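Local coordinates for DNA topoisomerase 2-associated protein PAT1 (Saccharomyces cerevisiae, PDB 5LMG) that activates mRNA decapping and represses translation, with a C-terminal domain that directly binds the decapping enzyme Dcp2 and the exonuclease Xrn1, at residues E61-D64 with L65-N68; K107-P110 with R111-F115; K241-T244 with S245-K249; G288-N291 with H292-I295. The protein carries 2 engineered substitutions. All coordinates share one frame; numbering follows the deposited sequence.

Going from the N terminus, the four contacts come strictly in series: each joins neighbouring turns of the chain, so none closes a long loop, and none nests in or crosses another. Interaction 1 lies near the end of helix 48-70 and interaction 2 at the end of helix 103-114; these two helices meet, with the E66–R111 salt bridge between them. Across the centre of the chain, about 35 Å from interaction 2 centre to centre, interaction 3 ends helix 234-246. Interaction 4 starts helix 290-322 and packs on interaction 3, with F243 and E247 reaching H292 and I295. Two helix-to-helix junctions of the mostly helical domain are thus sampled, on opposite sides of its centre.

Interaction 1 (E61-D64 with L65-N68). With EDO (1,2-ethanediol), chain G.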
loop_
_atom_site.group_PDB
_atom_site.type_symbol
_atom_site.label_atom_id
_atom_site.label_comp_id
_atom_site.label_asym_id
_atom_site.label_seq_id
_atom_site.Cartn_x
_atom_site.Cartn_y
_atom_site.Cartn_z
ATOM N N GLU A 61 8.789 14.042 25.814
ATOM C CA GLU A 61 9.526 12.831 26.179
ATOM C C GLU A 61 10.607 12.473 25.155
ATOM O O GLU A 61 11.695 12.058 25.557
ATOM C CB GLU A 61 8.588 11.644 26.451
ATOM C CG GLU A 61 7.558 11.868 27.557
ATOM C CD GLU A 61 8.029 12.114 28.980
ATOM O OE1 GLU A 61 9.254 12.096 29.241
ATOM O OE2 GLU A 61 7.149 12.329 29.845
ATOM N N ILE A 62 10.331 12.677 23.846
ATOM C CA ILE A 62 11.305 12.408 22.779
ATOM C C ILE A 62 12.447 13.418 22.872
ATOM O O ILE A 62 13.610 13.016 22.832
ATOM C CB ILE A 62 10.651 12.325 21.362
ATOM C CG1 ILE A 62 9.790 11.036 21.177
ATOM C CG2 ILE A 62 11.679 12.496 20.210
ATOM C CD1 ILE A 62 10.543 9.654 21.192
ATOM N N LEU A 63 12.118 14.716 23.030
ATOM C CA LEU A 63 13.102 15.787 23.163
ATOM C C LEU A 63 14.058 15.532 24.331
ATOM O O LEU A 63 15.258 15.737 24.171
ATOM C CB LEU A 63 12.442 17.178 23.246
ATOM C CG LEU A 63 11.741 17.705 21.963
ATOM C CD1 LEU A 63 11.167 19.079 22.190
ATOM C CD2 LEU A 63 12.670 17.710 20.743
ATOM N N ASP A 64 13.541 15.002 25.464
ATOM C CA ASP A 64 14.347 14.632 26.639
ATOM C C ASP A 64 15.271 13.461 26.314
ATOM O O ASP A 64 16.456 13.529 26.630
ATOM C CB ASP A 64 13.450 14.268 27.846
ATOM C CG ASP A 64 12.873 15.446 28.618
ATOM O OD1 ASP A 64 13.342 16.591 28.405
ATOM O OD2 ASP A 64 11.959 15.220 29.448
ATOM N N LEU A 65 14.739 12.404 25.661
ATOM C CA LEU A 65 15.528 11.224 25.285
ATOM C C LEU A 65 16.638 11.604 24.313
ATOM O O LEU A 65 17.778 11.173 24.493
ATOM C CB LEU A 65 14.651 10.115 24.668
ATOM C CG LEU A 65 13.740 9.327 25.609
ATOM C CD1 LEU A 65 12.705 8.521 24.816
ATOM C CD2 LEU A 65 14.537 8.436 26.559
ATOM N N GLU A 66 16.309 12.448 23.316
ATOM C CA GLU A 66 17.239 12.913 22.287
ATOM C C GLU A 66 18.338 13.771 22.885
ATOM O O GLU A 66 19.496 13.591 22.507
ATOM C CB GLU A 66 16.502 13.648 21.168
ATOM C CG GLU A 66 15.729 12.719 20.248
ATOM C CD GLU A 66 14.952 13.387 19.128
ATOM O OE1 GLU A 66 14.631 14.593 19.249
ATOM O OE2 GLU A 66 14.581 12.674 18.166
ATOM N N ALA A 67 17.992 14.664 23.849
ATOM C CA ALA A 67 18.957 15.536 24.542
ATOM C C ALA A 67 19.927 14.716 25.403
ATOM O O ALA A 67 21.135 14.947 25.327
ATOM C CB ALA A 67 18.239 16.576 25.397
ATOM N N ASN A 68 19.404 13.748 26.190
ATOM C CA ASN A 68 20.213 12.860 27.042
ATOM C C ASN A 68 21.212 12.061 26.203
ATOM O O ASN A 68 22.403 12.052 26.520
ATOM C CB ASN A 68 19.326 11.900 27.851
ATOM C CG ASN A 68 18.520 12.540 28.952
ATOM O OD1 ASN A 68 18.840 13.616 29.476
ATOM N ND2 ASN A 68 17.461 11.866 29.342
HETATM C C1 EDO G . 10.659 13.656 32.791
HETATM O O1 EDO G . 10.864 15.060 32.841
HETATM C C2 EDO G . 9.144 13.350 32.661
HETATM O O2 EDO G . 8.942 11.943 32.628
#
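E66 N donates to I62 O at 2.8 Å, the shortest of four consecutive i to i+4 backbone bonds here; the donor lies nearly on the extended C=O line, at a C=O...N angle of 166°. The other three run from L65, A67 and N68 back to E61, L63 and D64. Beside this bond the I62 and E66 side chains cross obliquely. I62 CG2, anti to its own backbone N, lies alongside the carboxylate of E66, 3.6 Å from OE2. L63 reaches the same carboxylate with CD2, 4.0 Å from E66 OE1. E66 itself is stretched beyond CG (chi2 179°), which carries its acid past these methyl groups to R111, where OE2 takes a salt bridge from NE. An alanine in place of E66 is likely to leave the R111 guanidinium without this anionic mate and to uncover I62 CG2. An ethanediol, probably from the crystallisation liquor, sits weakly against the E61 carboxylate, O2 being 3.3 Å from OE2. I62 and L63 pack on helix 103-114, while E61 and L65 lie against helix 78-82, so this part of helix 48-70 is covered by two later helices.

Interaction 2 (K107-P110 with R111-F115); sequences KIMP and RIFNF
A proline-kinked turn near the end of helix 103-114, in a mostly helical domain whose family is placed in the TPR clan, brings I108 and M109 against R111, I112 and F113. P110 has no N-H to give the preceding turn, but i to i+4 bonds are in place again from I112 on: I112 N to I108 O at 3.0 Å and F113 N to M109 O at 3.1 Å. The following bond, N114 N to P110 O, is weak as the helix runs out. I108 puts CG1 anti to its backbone N (chi1 -164°), and a chi2 of 99°, well off a staggered value, swings CD1 over one face of the R111 guanidinium. I108 CD1 sits 3.5 Å from R111 NH1, offset toward the rim of the flat group. R111 bends at chi3 to lie across the isoleucine at about a right angle, its NE turned to E66 of helix 48-70. Covered by a methyl and tied by charge, the group should be fixed in rotation. F113 leans toward helices 118-130 and 151-174, and M109 also packs on the latter. I112 CD1 touches two side chains of the turn before, 3.8 Å from I108 CG2 and 3.8 Å from M109 SD.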
loop_
_atom_site.group_PDB
_atom_site.type_symbol
_atom_site.label_atom_id
_atom_site.label_comp_id
_atom_site.label_asym_id
_atom_site.label_seq_id
_atom_site.Cartn_x
_atom_site.Cartn_y
_atom_site.Cartn_z
ATOM N N LYS A 107 4.768 12.452 12.114
ATOM C CA LYS A 107 6.143 12.928 11.960
ATOM C C LYS A 107 7.117 12.498 13.090
ATOM O O LYS A 107 8.294 12.324 12.799
ATOM C CB LYS A 107 6.177 14.440 11.722
ATOM C CG LYS A 107 5.880 14.771 10.253
ATOM C CD LYS A 107 5.080 16.052 10.092
ATOM C CE LYS A 107 5.921 17.159 9.516
ATOM N NZ LYS A 107 5.181 18.448 9.455
ATOM N N ILE A 108 6.631 12.253 14.323
ATOM C CA ILE A 108 7.483 11.829 15.451
ATOM C C ILE A 108 7.778 10.299 15.454
ATOM O O ILE A 108 8.682 9.860 16.171
ATOM C CB ILE A 108 6.900 12.323 16.812
ATOM C CG1 ILE A 108 7.926 12.259 17.977
ATOM C CG2 ILE A 108 5.597 11.629 17.193
ATOM C CD1 ILE A 108 8.585 13.531 18.280
ATOM N N MET A 109 7.020 9.503 14.658
ATOM C CA MET A 109 7.126 8.039 14.596
ATOM C C MET A 109 8.551 7.494 14.342
ATOM O O MET A 109 8.934 6.605 15.101
ATOM C CB MET A 109 6.127 7.446 13.598
ATOM C CG MET A 109 5.491 6.155 14.085
ATOM S SD MET A 109 4.830 6.212 15.774
ATOM C CE MET A 109 3.569 7.378 15.594
ATOM N N PRO A 110 9.379 7.988 13.371
ATOM C CA PRO A 110 10.743 7.426 13.233
ATOM C C PRO A 110 11.619 7.647 14.473
ATOM O O PRO A 110 12.380 6.753 14.849
ATOM C CB PRO A 110 11.309 8.114 11.980
ATOM C CG PRO A 110 10.135 8.714 11.282
ATOM C CD PRO A 110 9.133 9.032 12.350
ATOM N N ARG A 111 11.459 8.808 15.133
ATOM C CA ARG A 111 12.181 9.185 16.347
ATOM C C ARG A 111 11.763 8.326 17.537
ATOM O O ARG A 111 12.622 7.931 18.330
ATOM C CB ARG A 111 12.013 10.675 16.633
ATOM C CG ARG A 111 12.686 11.544 15.575
ATOM C CD ARG A 111 12.050 12.916 15.505
ATOM N NE ARG A 111 12.370 13.725 16.683
ATOM C CZ ARG A 111 11.771 14.868 16.990
ATOM N NH1 ARG A 111 10.813 15.353 16.212
ATOM N NH2 ARG A 111 12.120 15.534 18.081
ATOM N N ILE A 112 10.453 7.996 17.632
ATOM C CA ILE A 112 9.901 7.085 18.643
ATOM C C ILE A 112 10.609 5.714 18.525
ATOM O O ILE A 112 11.072 5.164 19.535
ATOM C CB ILE A 112 8.348 6.957 18.497
ATOM C CG1 ILE A 112 7.628 8.235 18.988
ATOM C CG2 ILE A 112 7.817 5.697 19.226
ATOM C CD1 ILE A 112 6.108 8.250 18.741
ATOM N N PHE A 113 10.712 5.194 17.272
ATOM C CA PHE A 113 11.319 3.900 16.954
ATOM C C PHE A 113 12.797 3.815 17.306
ATOM O O PHE A 113 13.270 2.721 17.611
ATOM C CB PHE A 113 11.054 3.508 15.492
ATOM C CG PHE A 113 9.777 2.706 15.346
ATOM C CD1 PHE A 113 8.549 3.239 15.736
ATOM C CD2 PHE A 113 9.806 1.408 14.850
ATOM C CE1 PHE A 113 7.380 2.486 15.635
ATOM C CE2 PHE A 113 8.631 0.661 14.736
ATOM C CZ PHE A 113 7.428 1.200 15.135
ATOM N N ASN A 114 13.509 4.959 17.360
ATOM C CA ASN A 114 14.910 4.975 17.782
ATOM C C ASN A 114 15.087 4.563 19.257
ATOM O O ASN A 114 16.159 4.077 19.612
ATOM C CB ASN A 114 15.533 6.362 17.560
ATOM C CG ASN A 114 15.783 6.722 16.118
ATOM O OD1 ASN A 114 15.878 5.864 15.229
ATOM N ND2 ASN A 114 15.924 8.014 15.861
ATOM N N PHE A 115 14.057 4.770 20.109
ATOM C CA PHE A 115 14.145 4.488 21.550
ATOM C C PHE A 115 13.337 3.271 22.035
ATOM O O PHE A 115 13.232 3.060 23.244
ATOM C CB PHE A 115 13.773 5.752 22.362
ATOM C CG PHE A 115 14.713 6.908 22.121
ATOM C CD1 PHE A 115 15.931 6.984 22.786
ATOM C CD2 PHE A 115 14.408 7.891 21.182
ATOM C CE1 PHE A 115 16.821 8.037 22.536
ATOM C CE2 PHE A 115 15.299 8.937 20.926
ATOM C CZ PHE A 115 16.497 9.009 21.608
#

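Interaction 3 (K241-T244 with S245-K249); sequences KLFT and SLESK
The backbone of helix 234-246 unwinds here: the bonds from S245 N to K241 O and from L246 N to L242 O are weak, and F243 O instead takes both E247 N at 2.9 Å and L246 N at 3.1 Å. E247 comes in nearly straight ahead of the carbonyl, L246 from well above its plane. S245 adds a side-chain bond: with chi1 at 64°, OG sits between the backbone N and the carbonyl carbon and gives its hydrogen to L242 O at 2.7 Å. Losing that hydroxyl to an alanine here would probably leave the L242 carbonyl with little more than the weak bond from L246 N. This is a helix C-terminal end running into a type II beta turn from L246 to K249, closed by K249 N to L246 O and with S248 in the positive-phi position. S248 OG bonds E247 O at 2.7 Å, in the carbonyl plane. K249 folds back, NZ reaching S245 O at 3.2 Å from above the carbonyl plane. L242 and L246 meet loosely, CG to CD1 4.4 Å, and both touch V194 of helix 194-197. E247 CD lies 4.2 Å from F243 CE1, and the F243 ring meets H292 of helix 290-322 edge to face.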
loop_
_atom_site.group_PDB
_atom_site.type_symbol
_atom_site.label_atom_id
_atom_site.label_comp_id
_atom_site.label_asym_id
_atom_site.label_seq_id
_atom_site.Cartn_x
_atom_site.Cartn_y
_atom_site.Cartn_z
ATOM N N LYS A 241 -6.683 -18.096 3.542
ATOM C CA LYS A 241 -7.672 -17.356 4.350
ATOM C C LYS A 241 -7.816 -15.918 3.808
ATOM O O LYS A 241 -8.940 -15.422 3.653
ATOM C CB LYS A 241 -7.293 -17.345 5.839
ATOM C CG LYS A 241 -7.494 -18.693 6.532
ATOM C CD LYS A 241 -6.977 -18.669 7.970
ATOM C CE LYS A 241 -6.324 -19.982 8.379
ATOM N NZ LYS A 241 -7.305 -21.098 8.477
ATOM N N LEU A 242 -6.681 -15.272 3.480
ATOM C CA LEU A 242 -6.639 -13.941 2.872
ATOM C C LEU A 242 -7.316 -13.973 1.497
ATOM O O LEU A 242 -8.097 -13.074 1.178
ATOM C CB LEU A 242 -5.184 -13.465 2.713
ATOM C CG LEU A 242 -5.003 -12.082 2.088
ATOM C CD1 LEU A 242 -5.402 -10.983 3.070
ATOM C CD2 LEU A 242 -3.578 -11.885 1.624
ATOM N N PHE A 243 -7.005 -15.011 0.685
ATOM C CA PHE A 243 -7.566 -15.176 -0.656
ATOM C C PHE A 243 -9.103 -15.268 -0.608
ATOM O O PHE A 243 -9.767 -14.632 -1.427
ATOM C CB PHE A 243 -6.950 -16.391 -1.378
ATOM C CG PHE A 243 -7.213 -16.400 -2.864
ATOM C CD1 PHE A 243 -8.367 -16.988 -3.383
ATOM C CD2 PHE A 243 -6.309 -15.822 -3.749
ATOM C CE1 PHE A 243 -8.622 -16.976 -4.761
ATOM C CE2 PHE A 243 -6.561 -15.815 -5.129
ATOM C CZ PHE A 243 -7.713 -16.398 -5.622
ATOM N N THR A 244 -9.643 -16.006 0.383
ATOM C CA THR A 244 -11.082 -16.182 0.632
ATOM C C THR A 244 -11.781 -14.828 0.858
ATOM O O THR A 244 -12.851 -14.609 0.287
ATOM C CB THR A 244 -11.308 -17.165 1.803
ATOM O OG1 THR A 244 -10.649 -18.389 1.512
ATOM C CG2 THR A 244 -12.781 -17.459 2.071
ATOM N N SER A 245 -11.175 -13.926 1.664
ATOM C CA SER A 245 -11.752 -12.609 1.943
ATOM C C SER A 245 -11.780 -11.662 0.723
ATOM O O SER A 245 -12.566 -10.718 0.726
ATOM C CB SER A 245 -11.058 -11.942 3.130
ATOM O OG SER A 245 -9.694 -11.668 2.859
ATOM N N LEU A 246 -10.954 -11.937 -0.317
ATOM C CA LEU A 246 -10.835 -11.138 -1.543
ATOM C C LEU A 246 -11.558 -11.693 -2.754
ATOM O O LEU A 246 -11.884 -10.922 -3.666
ATOM C CB LEU A 246 -9.353 -10.937 -1.911
ATOM C CG LEU A 246 -8.525 -10.089 -0.953
ATOM C CD1 LEU A 246 -7.046 -10.158 -1.311
ATOM C CD2 LEU A 246 -9.025 -8.663 -0.923
ATOM N N GLU A 247 -11.786 -13.024 -2.791
ATOM C CA GLU A 247 -12.414 -13.704 -3.919
ATOM C C GLU A 247 -13.738 -13.066 -4.309
ATOM O O GLU A 247 -14.531 -12.728 -3.428
ATOM C CB GLU A 247 -12.570 -15.201 -3.615
ATOM C CG GLU A 247 -12.731 -16.042 -4.861
ATOM C CD GLU A 247 -12.785 -17.530 -4.577
ATOM O OE1 GLU A 247 -12.966 -17.908 -3.396
ATOM O OE2 GLU A 247 -12.684 -18.321 -5.541
ATOM N N SER A 248 -13.940 -12.860 -5.629
ATOM C CA SER A 248 -15.087 -12.181 -6.281
ATOM C C SER A 248 -15.083 -10.628 -6.096
ATOM O O SER A 248 -15.953 -9.950 -6.656
ATOM C CB SER A 248 -16.429 -12.791 -5.870
ATOM O OG SER A 248 -16.893 -12.235 -4.650
ATOM N N LYS A 249 -14.100 -10.073 -5.335
ATOM C CA LYS A 249 -13.969 -8.636 -5.054
ATOM C C LYS A 249 -12.607 -8.036 -5.495
ATOM O O LYS A 249 -12.358 -6.861 -5.225
ATOM C CB LYS A 249 -14.223 -8.365 -3.551
ATOM C CG LYS A 249 -15.649 -8.695 -3.091
ATOM C CD LYS A 249 -15.767 -8.892 -1.581
ATOM C CE LYS A 249 -15.442 -10.301 -1.133
ATOM N NZ LYS A 249 -15.692 -10.496 0.320
#

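Interaction 4 (G288-N291 with H292-I295); sequences GKLN and HQRI
K289 and H292 form the tight end of this contact. The backbone N of K289 donates to H292 ND1 at 3.0 Å, at the ring's edge and only 9° out of its plane, while the lysine CB and CG run beside the imidazole. G288 passes so close that a beta-carbon on it would run into H292 CB. The ring has further partners: NE2 bonds D240, and Y239 and F243 each meet it edge to face. With ND1 accepting, the proton probably sits on NE2. The N291 and R294 side is looser and takes in water: N291 is exposed, R294 partly so. They lie side by side with N291 OD1 3.7 Å from R294 CD, amide and guanidinium planes 80° apart, and a water bridges them, donating to N291 O at 2.9 Å and accepting from R294 NH1 at 2.8 Å in the guanidinium plane. R294 NE makes a salt bridge to an acidic side chain of the bound Dcp2 peptide, whose apolar side chains rest on L290, Q293 and R294. K289 is the N-cap, and the H292 bond to its N-H is the side-chain-to-N-cap half of a capping box, at the beginning of a peptide-binding helix.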
loop_
_atom_site.group_PDB
_atom_site.type_symbol
_atom_site.label_atom_id
_atom_site.label_comp_id
_atom_site.label_asym_id
_atom_site.label_seq_id
_atom_site.Cartn_x
_atom_site.Cartn_y
_atom_site.Cartn_z
ATOM N N GLY A 288 0.488 -17.569 -4.698
ATOM C CA GLY A 288 -0.648 -18.435 -5.001
ATOM C C GLY A 288 -0.324 -19.659 -5.837
ATOM O O GLY A 288 0.636 -19.656 -6.608
ATOM N N LYS A 289 -1.152 -20.705 -5.719
ATOM C CA LYS A 289 -1.046 -21.915 -6.546
ATOM C C LYS A 289 -1.675 -21.562 -7.920
ATOM O O LYS A 289 -2.178 -20.446 -8.086
ATOM C CB LYS A 289 -1.815 -23.090 -5.905
ATOM C CG LYS A 289 -1.345 -23.508 -4.507
ATOM C CD LYS A 289 -2.061 -24.778 -4.051
ATOM C CE LYS A 289 -1.984 -25.037 -2.561
ATOM N NZ LYS A 289 -0.588 -25.242 -2.074
ATOM N N LEU A 290 -1.671 -22.504 -8.884
ATOM C CA LEU A 290 -2.264 -22.282 -10.207
ATOM C C LEU A 290 -3.751 -21.864 -10.139
ATOM O O LEU A 290 -4.145 -20.924 -10.842
ATOM C CB LEU A 290 -2.065 -23.506 -11.134
ATOM C CG LEU A 290 -2.622 -23.410 -12.574
ATOM C CD1 LEU A 290 -2.062 -22.182 -13.317
ATOM C CD2 LEU A 290 -2.307 -24.653 -13.353
ATOM N N ASN A 291 -4.553 -22.539 -9.282
ATOM C CA ASN A 291 -5.989 -22.250 -9.134
ATOM C C ASN A 291 -6.257 -20.829 -8.606
ATOM O O ASN A 291 -7.226 -20.200 -9.043
ATOM C CB ASN A 291 -6.702 -23.324 -8.313
ATOM C CG ASN A 291 -6.907 -24.620 -9.080
ATOM O OD1 ASN A 291 -6.849 -24.660 -10.314
ATOM N ND2 ASN A 291 -7.132 -25.716 -8.365
ATOM N N HIS A 292 -5.377 -20.308 -7.710
ATOM C CA HIS A 292 -5.460 -18.921 -7.219
ATOM C C HIS A 292 -5.185 -17.965 -8.379
ATOM O O HIS A 292 -5.917 -17.001 -8.558
ATOM C CB HIS A 292 -4.428 -18.649 -6.101
ATOM C CG HIS A 292 -4.684 -19.409 -4.844
ATOM N ND1 HIS A 292 -3.808 -20.389 -4.406
ATOM C CD2 HIS A 292 -5.720 -19.327 -3.976
ATOM C CE1 HIS A 292 -4.327 -20.849 -3.279
ATOM N NE2 HIS A 292 -5.466 -20.227 -2.975
ATOM N N GLN A 293 -4.140 -18.267 -9.185
ATOM C CA GLN A 293 -3.715 -17.462 -10.322
ATOM C C GLN A 293 -4.793 -17.348 -11.408
ATOM O O GLN A 293 -4.975 -16.266 -11.973
ATOM C CB GLN A 293 -2.380 -17.967 -10.883
ATOM C CG GLN A 293 -1.188 -17.727 -9.941
ATOM C CD GLN A 293 0.100 -18.348 -10.444
ATOM O OE1 GLN A 293 0.122 -19.099 -11.420
ATOM N NE2 GLN A 293 1.215 -18.048 -9.784
ATOM N N ARG A 294 -5.514 -18.463 -11.663
ATOM C CA ARG A 294 -6.616 -18.574 -12.621
ATOM C C ARG A 294 -7.720 -17.590 -12.252
ATOM O O ARG A 294 -8.206 -16.876 -13.126
ATOM C CB ARG A 294 -7.180 -19.997 -12.642
ATOM C CG ARG A 294 -6.305 -21.016 -13.384
ATOM C CD ARG A 294 -6.893 -22.408 -13.252
ATOM N NE ARG A 294 -7.907 -22.680 -14.270
ATOM C CZ ARG A 294 -9.221 -22.592 -14.085
ATOM N NH1 ARG A 294 -9.710 -22.230 -12.905
ATOM N NH2 ARG A 294 -10.057 -22.883 -15.072
ATOM N N ILE A 295 -8.093 -17.554 -10.950
ATOM C CA ILE A 295 -9.112 -16.659 -10.404
ATOM C C ILE A 295 -8.641 -15.198 -10.525
ATOM O O ILE A 295 -9.423 -14.370 -10.986
ATOM C CB ILE A 295 -9.502 -17.041 -8.944
ATOM C CG1 ILE A 295 -10.237 -18.404 -8.882
ATOM C CG2 ILE A 295 -10.340 -15.910 -8.272
ATOM C CD1 ILE A 295 -10.140 -19.116 -7.582
HETATM O O HOH W 1 -9.382 -21.774 -10.160
#